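Local coordinates for phosphate transporter (Thermotoga maritima MSB8, PDB 6L85), which probably imports phosphate across the cell membrane by coupling its uptake to the entry of sodium ions, at residues Ala15-Ala20 / Gly295-Val300; Thr106-Ile110 / Asp258-Ala262; Val221-Ile225 / Asn237-Arg241; His59-Ile64 / Ser338-Pro343. All blocks are in the same frame, centred on the assembly; numbering follows the deposited sequence.

In the fold
Followed from the N terminus, the chain first supplies Ala15-Ala20 on helix 2-32, then His59-Ile64 on helix 58-66 and Thr106-Ile110 on helix 106-121. Contact 3 is the shortest closure, joining helices 199-224 and 231-258 across a 12-residue separation. The returning chain then closes contact 2 at helix 260-275, contact 1 at helix 286-302 and contact 4 at the end of helix 320-339. Contact 3 therefore lies within contact 2, and contact 2 within both contacts 1 and 4, which cross each other. In space, contact 2 joins the two outer closures: Ile18 CD1 packs 3.6 Å from Asn261 CB, and Ala260 CB lies 3.3 Å from Ser61 N. Contact 3 sits apart, its centre about 36 Å from that of contact 2.

Contact 1 of 4, residues Ala15-Ala20 / Gly295-Val300; sequences AFSIGA and GISLGV
Phe16, Ile296 and Gly299 bury the most surface where two helical segments, 15-20 and 295-300, cross with axes only 6.3 Å apart. Their N-to-C directions differ by 47° (signed crossing angle -47°), and the register pairs Phe16 with Gly299 at a CA-CA distance of 4.0 Å and Gly19 with Ile296 at 4.1 Å. Phe16 takes chi1 t with chi2 near -83°, laying one ring face over Gly299: the CA sits 3.5 Å from the ring centroid and 15° off its normal, a CH-pi contact. Gly299 CA also approaches Phe16 O at 3.3 Å. Gly295 and Gly299 form a GxxxG pattern facing Ala15 and Gly19, spaced likewise, a small-xxx-small arrangement characteristic of close transmembrane helix crossings. The evidence is steric: an ideal CB on Gly299 would fall 1.9 Å from Phe16 O, and one on Gly19 2.0 Å from Ile296 O. The backbones meet through CA-H...O contacts, without conventional hydrogen bonds: Phe16 CA to Gly295 O is 3.1 Å, Ile296 CA to Ala15 O 3.3 Å and Gly19 CA to Ile296 O 3.4 Å. Ile296, chi1 m and chi2 t, has its CB directed away overall, yet its CD1 meets Ile18 CG2 at 4.1 Å and its CG1 meets Ala15 CB at 4.2 Å. Leu298, ending away from segment 15-20, packs on Phe215 of the second subunit.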
loop_
_atom_site.group_PDB
_atom_site.type_symbol
_atom_site.label_atom_id
_atom_site.label_comp_id
_atom_site.label_asym_id
_atom_site.label_seq_id
_atom_site.Cartn_x
_atom_site.Cartn_y
_atom_site.Cartn_z
ATOM N N ALA B 15 0.450 11.079 20.712
ATOM C CA ALA B 15 0.442 10.018 19.703
ATOM C C ALA B 15 1.190 8.782 20.198
ATOM O O ALA B 15 0.731 7.638 20.015
ATOM C CB ALA B 15 1.059 10.554 18.405
ATOM N N PHE B 16 2.352 9.002 20.821
ATOM C CA PHE B 16 3.115 7.927 21.447
ATOM C C PHE B 16 2.258 7.153 22.446
ATOM O O PHE B 16 2.257 5.911 22.455
ATOM C CB PHE B 16 4.348 8.534 22.125
ATOM C CG PHE B 16 5.312 7.517 22.656
ATOM C CD1 PHE B 16 5.111 6.936 23.894
ATOM C CD2 PHE B 16 6.420 7.139 21.912
ATOM C CE1 PHE B 16 5.985 5.986 24.388
ATOM C CE2 PHE B 16 7.307 6.194 22.402
ATOM C CZ PHE B 16 7.079 5.611 23.644
ATOM N N SER B 17 1.494 7.879 23.285
ATOM C CA SER B 17 0.668 7.221 24.299
ATOM C C SER B 17 -0.454 6.409 23.662
ATOM O O SER B 17 -0.792 5.317 24.149
ATOM C CB SER B 17 0.133 8.270 25.292
ATOM O OG SER B 17 -1.070 8.892 24.862
ATOM N N ILE B 18 -1.008 6.897 22.546
ATOM C CA ILE B 18 -2.014 6.121 21.809
ATOM C C ILE B 18 -1.423 4.799 21.303
ATOM O O ILE B 18 -2.012 3.720 21.483
ATOM C CB ILE B 18 -2.583 6.956 20.645
ATOM C CG1 ILE B 18 -3.357 8.169 21.161
ATOM C CG2 ILE B 18 -3.438 6.101 19.727
ATOM C CD1 ILE B 18 -3.683 9.211 20.082
ATOM N N GLY B 19 -0.277 4.871 20.613
ATOM C CA GLY B 19 0.336 3.648 20.111
ATOM C C GLY B 19 0.604 2.653 21.226
ATOM O O GLY B 19 0.270 1.461 21.112
ATOM N N ALA B 20 1.133 3.154 22.353
ATOM C CA ALA B 20 1.462 2.311 23.496
ATOM C C ALA B 20 0.232 1.605 24.050
ATOM O O ALA B 20 0.269 0.394 24.322
ATOM C CB ALA B 20 2.122 3.156 24.586
ATOM N N GLY B 295 4.310 9.259 15.745
ATOM C CA GLY B 295 4.255 9.089 17.190
ATOM C C GLY B 295 3.541 7.815 17.603
ATOM O O GLY B 295 3.980 7.127 18.528
ATOM N N ILE B 296 2.433 7.483 16.927
ATOM C CA ILE B 296 1.750 6.218 17.202
ATOM C C ILE B 296 2.690 5.037 16.936
ATOM O O ILE B 296 2.801 4.116 17.756
ATOM C CB ILE B 296 0.457 6.103 16.367
ATOM C CG1 ILE B 296 -0.610 7.089 16.839
ATOM C CG2 ILE B 296 -0.148 4.707 16.467
ATOM C CD1 ILE B 296 -1.888 7.025 16.009
ATOM N N SER B 297 3.380 5.047 15.786
ATOM C CA SER B 297 4.313 3.961 15.460
ATOM C C SER B 297 5.398 3.815 16.524
ATOM O O SER B 297 5.716 2.701 16.971
ATOM C CB SER B 297 4.959 4.218 14.098
ATOM O OG SER B 297 4.016 3.969 13.072
ATOM N N LEU B 298 5.982 4.934 16.936
ATOM C CA LEU B 298 7.044 4.878 17.927
ATOM C C LEU B 298 6.505 4.424 19.284
ATOM O O LEU B 298 7.168 3.661 19.995
ATOM C CB LEU B 298 7.745 6.241 17.992
ATOM C CG LEU B 298 8.711 6.542 16.823
ATOM C CD1 LEU B 298 9.252 7.964 16.858
ATOM C CD2 LEU B 298 9.901 5.568 16.773
ATOM N N GLY B 299 5.285 4.837 19.650
ATOM C CA GLY B 299 4.693 4.343 20.881
ATOM C C GLY B 299 4.413 2.853 20.824
ATOM O O GLY B 299 4.571 2.140 21.818
ATOM N N VAL B 300 3.979 2.362 19.661
ATOM C CA VAL B 300 3.777 0.928 19.501
ATOM C C VAL B 300 5.078 0.193 19.763
ATOM O O VAL B 300 5.107 -0.816 20.477
ATOM C CB VAL B 300 3.248 0.602 18.092
ATOM C CG1 VAL B 300 3.542 -0.898 17.749
ATOM C CG2 VAL B 300 1.778 0.923 17.966
#

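Contact 2 of 4, residues Thr106-Ile110 / Asp258-Ala262; sequences TTHSI and DVANA. With NA (sodium ion), chain R; PO4 (phosphate ion), chain P.
Segment 106-110 is the first turn of helix 106-121, with Ile110 N bonded to Thr106 O at 3.0 Å. Segment 258-262 leads from Asp258 into helix 260-275, and Asn261 N bonds back to Asp258 O at 2.9 Å. The nearest backbone pair is Thr107 and Asn261, CA atoms 6.0 Å apart, so side chains bridge the gap. Asn261 (chi1 m) donates through ND2 to Thr106 OG1 at 2.9 Å and to Thr107 OG1 at 3.0 Å. Beside it, Ile110 CG2 packs on Asn261 CB at 3.6 Å. The sodium ion binds Thr107 OG1 at 2.5 Å, Asp258 OD1 at 2.3 Å and a water at 2.3 Å; the same water donates to Asn261 OD1 at 2.7 Å. Asn257 and Ile344 complete the site. The phosphate ion sits at the helix N terminus: its O4 accepts from Thr106 N (2.9 Å) and OG1 (2.8 Å), its O2 from Thr107 N (2.8 Å) and OG1 (2.6 Å), while Asp258 OD2 lies 2.5 Å from its O3. Thr107 and Asp258 thus touch cation and anion at once, a geometry consistent with sodium-coupled phosphate binding.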
loop_
_atom_site.group_PDB
_atom_site.type_symbol
_atom_site.label_atom_id
_atom_site.label_comp_id
_atom_site.label_asym_id
_atom_site.label_seq_id
_atom_site.Cartn_x
_atom_site.Cartn_y
_atom_site.Cartn_z
ATOM N N THR B 106 -8.302 6.274 24.450
ATOM C CA THR B 106 -7.628 7.545 24.186
ATOM C C THR B 106 -8.574 8.534 23.518
ATOM O O THR B 106 -8.379 9.746 23.634
ATOM C CB THR B 106 -6.369 7.326 23.302
ATOM O OG1 THR B 106 -6.753 7.008 21.949
ATOM C CG2 THR B 106 -5.493 6.170 23.842
ATOM N N THR B 107 -9.579 8.033 22.793
ATOM C CA THR B 107 -10.582 8.910 22.197
ATOM C C THR B 107 -11.460 9.556 23.277
ATOM O O THR B 107 -11.679 10.780 23.273
ATOM C CB THR B 107 -11.433 8.115 21.199
ATOM O OG1 THR B 107 -10.579 7.397 20.285
ATOM C CG2 THR B 107 -12.403 9.014 20.424
ATOM N N HIS B 108 -11.982 8.744 24.209
ATOM C CA HIS B 108 -12.745 9.306 25.324
ATOM C C HIS B 108 -11.898 10.310 26.076
ATOM O O HIS B 108 -12.384 11.388 26.455
ATOM C CB HIS B 108 -13.231 8.199 26.265
ATOM C CG HIS B 108 -14.280 7.321 25.658
ATOM N ND1 HIS B 108 -14.986 6.386 26.379
ATOM C CD2 HIS B 108 -14.749 7.248 24.390
ATOM C CE1 HIS B 108 -15.846 5.773 25.583
ATOM N NE2 HIS B 108 -15.710 6.265 24.367
ATOM N N SER B 109 -10.605 9.999 26.234
ATOM C CA SER B 109 -9.697 10.878 26.963
ATOM C C SER B 109 -9.555 12.225 26.269
ATOM O O SER B 109 -9.649 13.276 26.914
ATOM C CB SER B 109 -8.335 10.208 27.127
ATOM O OG SER B 109 -8.523 8.885 27.577
ATOM N N ILE B 110 -9.318 12.225 24.950
ATOM C CA ILE B 110 -9.043 13.516 24.317
ATOM C C ILE B 110 -10.335 14.330 24.182
ATOM O O ILE B 110 -10.310 15.566 24.299
ATOM C CB ILE B 110 -8.297 13.359 22.966
ATOM C CG1 ILE B 110 -7.781 14.722 22.482
ATOM C CG2 ILE B 110 -9.161 12.767 21.880
ATOM C CD1 ILE B 110 -6.630 15.280 23.332
ATOM N N ASP B 258 -7.902 6.944 15.059
ATOM C CA ASP B 258 -7.315 7.508 16.260
ATOM C C ASP B 258 -6.183 8.503 16.017
ATOM O O ASP B 258 -5.791 9.175 16.980
ATOM C CB ASP B 258 -6.779 6.393 17.163
ATOM C CG ASP B 258 -7.864 5.748 18.028
ATOM O OD1 ASP B 258 -9.055 5.785 17.683
ATOM O OD2 ASP B 258 -7.492 5.154 19.046
ATOM N N VAL B 259 -5.621 8.613 14.798
ATOM C CA VAL B 259 -4.595 9.650 14.661
ATOM C C VAL B 259 -5.196 11.006 15.009
ATOM O O VAL B 259 -4.514 11.855 15.581
ATOM C CB VAL B 259 -3.920 9.647 13.265
ATOM C CG1 VAL B 259 -4.871 10.152 12.156
ATOM C CG2 VAL B 259 -2.605 10.493 13.302
ATOM N N ALA B 260 -6.492 11.188 14.750
ATOM C CA ALA B 260 -7.221 12.389 15.165
ATOM C C ALA B 260 -7.004 12.765 16.627
ATOM O O ALA B 260 -6.965 13.957 16.941
ATOM C CB ALA B 260 -8.724 12.216 14.919
ATOM N N ASN B 261 -6.848 11.791 17.530
ATOM C CA ASN B 261 -6.757 12.166 18.942
ATOM C C ASN B 261 -5.503 12.971 19.248
ATOM O O ASN B 261 -5.455 13.678 20.271
ATOM C CB ASN B 261 -6.821 10.938 19.848
ATOM C CG ASN B 261 -8.032 10.076 19.571
ATOM O OD1 ASN B 261 -9.041 10.541 18.997
ATOM N ND2 ASN B 261 -7.962 8.831 19.991
ATOM N N ALA B 262 -4.491 12.882 18.388
ATOM C CA ALA B 262 -3.322 13.748 18.486
ATOM C C ALA B 262 -3.275 14.802 17.392
ATOM O O ALA B 262 -2.858 15.933 17.655
ATOM C CB ALA B 262 -2.037 12.918 18.453
HETATM NA NA NA R . -11.007 6.924 17.916
HETATM P P PO4 P . -9.356 4.183 21.706
HETATM O O1 PO4 P . -9.919 2.969 22.444
HETATM O O2 PO4 P . -10.195 5.426 21.921
HETATM O O3 PO4 P . -9.331 3.854 20.217
HETATM O O4 PO4 P . -7.967 4.520 22.224
HETATM O O HOH W 1 -10.720 9.123 17.431
#

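Contact 3 of 4, residues Val221-Ile225 / Asn237-Arg241; sequences VRKLI and NVFKR
This is an apolar packing contact near the turn between two consecutive helices, 199-224 and 231-258; the centre of the contact is about 27 Å from the centre of the chain. Residues 221-224 and 237-241 are helical; Ile225 N bonds to Val221 O at 2.8 Å and Arg241 N to Asn237 O at 3.1 Å. Leu224 and Val238 form the nearest CA pair, 6.1 Å apart. Val238 (chi1 t) sits among three partners: its CG1 meets Val221 CG1 at 3.7 Å, and its CG2 meets Leu224 CB at 3.8 Å and Ile225 CD1 at 3.4 Å. Leu224 (chi1 t) points toward the other helix and spreads over its exposed flank, CD2 reaching the aliphatic CG of Arg241 at 3.5 Å and CD1 the ND2 of Asn237 at 3.7 Å. Helix 167-194 covers the buried side, where Ile175 touches Val238 and Ser171 touches Ile225. Opposed chain directions and a short connection make this a helical hairpin.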
loop_
_atom_site.group_PDB
_atom_site.type_symbol
_atom_site.label_atom_id
_atom_site.label_comp_id
_atom_site.label_asym_id
_atom_site.label_seq_id
_atom_site.Cartn_x
_atom_site.Cartn_y
_atom_site.Cartn_z
ATOM N N VAL B 221 -4.069 -20.129 0.362
ATOM C CA VAL B 221 -4.830 -20.992 1.268
ATOM C C VAL B 221 -4.846 -22.430 0.760
ATOM O O VAL B 221 -4.739 -23.376 1.548
ATOM C CB VAL B 221 -6.268 -20.470 1.458
ATOM C CG1 VAL B 221 -7.096 -21.503 2.243
ATOM C CG2 VAL B 221 -6.289 -19.124 2.160
ATOM N N ARG B 222 -5.059 -22.626 -0.546
ATOM C CA ARG B 222 -4.937 -23.963 -1.125
ATOM C C ARG B 222 -3.632 -24.616 -0.698
ATOM O O ARG B 222 -3.601 -25.798 -0.340
ATOM C CB ARG B 222 -4.991 -23.906 -2.649
ATOM C CG ARG B 222 -6.363 -23.822 -3.232
ATOM C CD ARG B 222 -6.254 -23.662 -4.740
ATOM N NE ARG B 222 -6.170 -24.943 -5.431
ATOM C CZ ARG B 222 -5.039 -25.496 -5.863
ATOM N NH1 ARG B 222 -3.872 -24.886 -5.674
ATOM N NH2 ARG B 222 -5.078 -26.668 -6.485
ATOM N N LYS B 223 -2.535 -23.861 -0.744
ATOM C CA LYS B 223 -1.271 -24.406 -0.260
ATOM C C LYS B 223 -1.352 -24.766 1.226
ATOM O O LYS B 223 -1.067 -25.901 1.623
ATOM C CB LYS B 223 -0.143 -23.410 -0.518
ATOM C CG LYS B 223 1.232 -23.979 -0.358
ATOM C CD LYS B 223 1.860 -24.240 -1.715
ATOM C CE LYS B 223 2.858 -25.374 -1.635
ATOM N NZ LYS B 223 3.123 -25.888 -3.008
ATOM N N LEU B 224 -1.749 -23.802 2.062
ATOM C CA LEU B 224 -1.686 -23.977 3.517
ATOM C C LEU B 224 -2.559 -25.129 3.999
ATOM O O LEU B 224 -2.205 -25.843 4.945
ATOM C CB LEU B 224 -2.126 -22.685 4.199
ATOM C CG LEU B 224 -1.561 -22.339 5.570
ATOM C CD1 LEU B 224 -0.154 -22.871 5.703
ATOM C CD2 LEU B 224 -1.585 -20.826 5.720
ATOM N N ILE B 225 -3.719 -25.306 3.378
ATOM C CA ILE B 225 -4.699 -26.272 3.832
ATOM C C ILE B 225 -4.188 -27.701 3.720
ATOM O O ILE B 225 -4.772 -28.606 4.325
ATOM C CB ILE B 225 -6.003 -26.051 3.033
ATOM C CG1 ILE B 225 -7.224 -26.496 3.832
ATOM C CG2 ILE B 225 -5.925 -26.737 1.683
ATOM C CD1 ILE B 225 -7.308 -25.884 5.200
ATOM N N ASN B 237 -5.332 -23.957 11.276
ATOM C CA ASN B 237 -4.004 -23.521 10.867
ATOM C C ASN B 237 -4.091 -22.418 9.809
ATOM O O ASN B 237 -3.364 -21.412 9.866
ATOM C CB ASN B 237 -3.236 -24.733 10.351
ATOM C CG ASN B 237 -1.804 -24.422 10.062
ATOM O OD1 ASN B 237 -1.051 -24.037 10.964
ATOM N ND2 ASN B 237 -1.412 -24.558 8.797
ATOM N N VAL B 238 -5.020 -22.573 8.866
ATOM C CA VAL B 238 -5.236 -21.542 7.858
ATOM C C VAL B 238 -5.762 -20.253 8.497
ATOM O O VAL B 238 -5.295 -19.150 8.179
ATOM C CB VAL B 238 -6.178 -22.084 6.764
ATOM C CG1 VAL B 238 -6.624 -20.984 5.860
ATOM C CG2 VAL B 238 -5.451 -23.130 5.953
ATOM N N PHE B 239 -6.732 -20.363 9.413
ATOM C CA PHE B 239 -7.184 -19.171 10.122
ATOM C C PHE B 239 -6.059 -18.544 10.926
ATOM O O PHE B 239 -6.004 -17.317 11.064
ATOM C CB PHE B 239 -8.357 -19.490 11.044
ATOM C CG PHE B 239 -9.678 -19.431 10.364
ATOM C CD1 PHE B 239 -10.206 -18.219 9.948
ATOM C CD2 PHE B 239 -10.387 -20.588 10.113
ATOM C CE1 PHE B 239 -11.438 -18.169 9.312
ATOM C CE2 PHE B 239 -11.622 -20.541 9.483
ATOM C CZ PHE B 239 -12.144 -19.336 9.078
ATOM N N LYS B 240 -5.150 -19.366 11.454
ATOM C CA LYS B 240 -4.043 -18.853 12.251
ATOM C C LYS B 240 -3.147 -17.954 11.422
ATOM O O LYS B 240 -2.642 -16.935 11.912
ATOM C CB LYS B 240 -3.228 -20.010 12.813
ATOM C CG LYS B 240 -1.967 -19.578 13.504
ATOM C CD LYS B 240 -1.136 -20.774 13.888
ATOM C CE LYS B 240 -0.331 -20.493 15.132
ATOM N NZ LYS B 240 0.572 -21.643 15.416
ATOM N N ARG B 241 -2.915 -18.333 10.170
ATOM C CA ARG B 241 -2.110 -17.457 9.332
ATOM C C ARG B 241 -2.908 -16.245 8.846
ATOM O O ARG B 241 -2.378 -15.131 8.812
ATOM C CB ARG B 241 -1.515 -18.250 8.174
ATOM C CG ARG B 241 -0.501 -19.323 8.644
ATOM C CD ARG B 241 0.856 -18.701 9.011
ATOM N NE ARG B 241 1.288 -17.710 8.023
ATOM C CZ ARG B 241 2.380 -16.951 8.141
ATOM N NH1 ARG B 241 3.160 -17.063 9.212
ATOM N NH2 ARG B 241 2.693 -16.073 7.188
#

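Contact 4 of 4, residues His59-Ile64 / Ser338-Pro343; sequences HVSQTI and SSLGLP
Val60, chi1 t, overlaps the chain at the end of helix 320-339: its CG1 lies 3.6 Å from Pro343 CB, and its CG2 3.8 Å from both Ser338 CA and Leu342 O and 3.9 Å from Gly341 C. Segment 59-64 is helical throughout; in 338-343, Gly341 is the first residue to leave helical phi/psi, and Leu342 and Pro343 are extended. The register pairs Val60 with Gly341, CA atoms 4.3 Å apart. Gly341 forms a Schellman motif, with positive phi (phi/psi 80/17°), which favours glycine, and two bonds back into the last turn; its N is hydrogen-bonded to Ser338 O at 2.9 Å. The carbonyl of this cap accepts the one hydrogen bond between the segments, from Thr63 OG1 (chi1 m) to Gly341 O at 2.6 Å. Beyond it, Ile64 CD1 meets Pro343 CG at 3.8 Å. His59 CB rests 3.7 Å from Ser338 O, while its NE2 bonds to Thr194. Pro343, directly before the sodium ligand Ile344, also touches Thr107 of that same site.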
loop_
_atom_site.group_PDB
_atom_site.type_symbol
_atom_site.label_atom_id
_atom_site.label_comp_id
_atom_site.label_asym_id
_atom_site.label_seq_id
_atom_site.Cartn_x
_atom_site.Cartn_y
_atom_site.Cartn_z
ATOM N N HIS B 59 -10.308 12.640 8.314
ATOM C CA HIS B 59 -11.757 12.782 8.436
ATOM C C HIS B 59 -12.207 12.898 9.890
ATOM O O HIS B 59 -12.991 13.788 10.233
ATOM C CB HIS B 59 -12.430 11.617 7.726
ATOM C CG HIS B 59 -11.903 11.401 6.343
ATOM N ND1 HIS B 59 -12.168 12.275 5.305
ATOM C CD2 HIS B 59 -11.074 10.454 5.837
ATOM C CE1 HIS B 59 -11.552 11.858 4.213
ATOM N NE2 HIS B 59 -10.886 10.751 4.506
ATOM N N VAL B 60 -11.696 12.038 10.771
ATOM C CA VAL B 60 -12.024 12.194 12.183
ATOM C C VAL B 60 -11.271 13.377 12.796
ATOM O O VAL B 60 -11.753 13.993 13.764
ATOM C CB VAL B 60 -11.748 10.873 12.937
ATOM C CG1 VAL B 60 -12.058 11.038 14.437
ATOM C CG2 VAL B 60 -12.561 9.743 12.329
ATOM N N SER B 61 -10.075 13.696 12.278
ATOM C CA SER B 61 -9.341 14.878 12.746
ATOM C C SER B 61 -10.178 16.152 12.605
ATOM O O SER B 61 -10.117 17.048 13.464
ATOM C CB SER B 61 -8.013 15.016 11.985
ATOM O OG SER B 61 -7.194 13.866 12.154
ATOM N N GLN B 62 -10.972 16.251 11.529
ATOM C CA GLN B 62 -11.868 17.401 11.382
ATOM C C GLN B 62 -12.900 17.465 12.511
ATOM O O GLN B 62 -13.207 18.552 13.026
ATOM C CB GLN B 62 -12.575 17.343 10.033
ATOM C CG GLN B 62 -11.676 17.661 8.859
ATOM C CD GLN B 62 -12.185 17.014 7.603
ATOM O OE1 GLN B 62 -13.400 16.799 7.462
ATOM N NE2 GLN B 62 -11.269 16.664 6.684
ATOM N N THR B 63 -13.443 16.311 12.915
ATOM C CA THR B 63 -14.437 16.304 13.987
ATOM C C THR B 63 -13.810 16.703 15.313
ATOM O O THR B 63 -14.395 17.471 16.079
ATOM C CB THR B 63 -15.085 14.933 14.093
ATOM O OG1 THR B 63 -15.633 14.586 12.818
ATOM C CG2 THR B 63 -16.208 14.943 15.155
ATOM N N ILE B 64 -12.615 16.198 15.602
ATOM C CA ILE B 64 -11.937 16.638 16.819
ATOM C C ILE B 64 -11.716 18.151 16.788
ATOM O O ILE B 64 -11.816 18.828 17.820
ATOM C CB ILE B 64 -10.615 15.868 17.020
ATOM C CG1 ILE B 64 -10.902 14.376 17.220
ATOM C CG2 ILE B 64 -9.813 16.431 18.203
ATOM C CD1 ILE B 64 -11.798 14.048 18.400
ATOM N N SER B 338 -14.923 5.846 10.845
ATOM C CA SER B 338 -13.987 6.838 10.315
ATOM C C SER B 338 -14.547 7.512 9.071
ATOM O O SER B 338 -14.401 8.724 8.898
ATOM C CB SER B 338 -12.643 6.186 9.993
ATOM O OG SER B 338 -11.977 5.740 11.163
ATOM N N SER B 339 -15.193 6.739 8.192
ATOM C CA SER B 339 -15.806 7.301 6.991
ATOM C C SER B 339 -16.968 8.223 7.327
ATOM O O SER B 339 -17.361 9.049 6.492
ATOM C CB SER B 339 -16.282 6.185 6.053
ATOM O OG SER B 339 -17.451 5.558 6.558
ATOM N N LEU B 340 -17.548 8.080 8.508
ATOM C CA LEU B 340 -18.542 9.052 8.922
ATOM C C LEU B 340 -17.946 10.205 9.719
ATOM O O LEU B 340 -18.681 11.135 10.073
ATOM C CB LEU B 340 -19.630 8.363 9.744
ATOM C CG LEU B 340 -20.374 7.262 8.989
ATOM C CD1 LEU B 340 -21.304 6.540 9.947
ATOM C CD2 LEU B 340 -21.150 7.891 7.833
ATOM N N GLY B 341 -16.647 10.171 10.012
ATOM C CA GLY B 341 -16.022 11.206 10.815
ATOM C C GLY B 341 -16.238 11.071 12.306
ATOM O O GLY B 341 -16.020 12.044 13.040
ATOM N N LEU B 342 -16.657 9.896 12.780
ATOM C CA LEU B 342 -16.971 9.686 14.190
ATOM C C LEU B 342 -15.725 9.250 14.951
ATOM O O LEU B 342 -15.145 8.216 14.613
ATOM C CB LEU B 342 -18.057 8.621 14.342
ATOM C CG LEU B 342 -19.381 8.999 13.687
ATOM C CD1 LEU B 342 -20.345 7.819 13.594
ATOM C CD2 LEU B 342 -19.988 10.170 14.456
ATOM N N PRO B 343 -15.304 9.972 15.990
ATOM C CA PRO B 343 -14.228 9.480 16.857
ATOM C C PRO B 343 -14.794 8.446 17.822
ATOM O O PRO B 343 -15.625 8.756 18.683
ATOM C CB PRO B 343 -13.756 10.740 17.594
ATOM C CG PRO B 343 -14.637 11.848 17.124
ATOM C CD PRO B 343 -15.828 11.258 16.468
#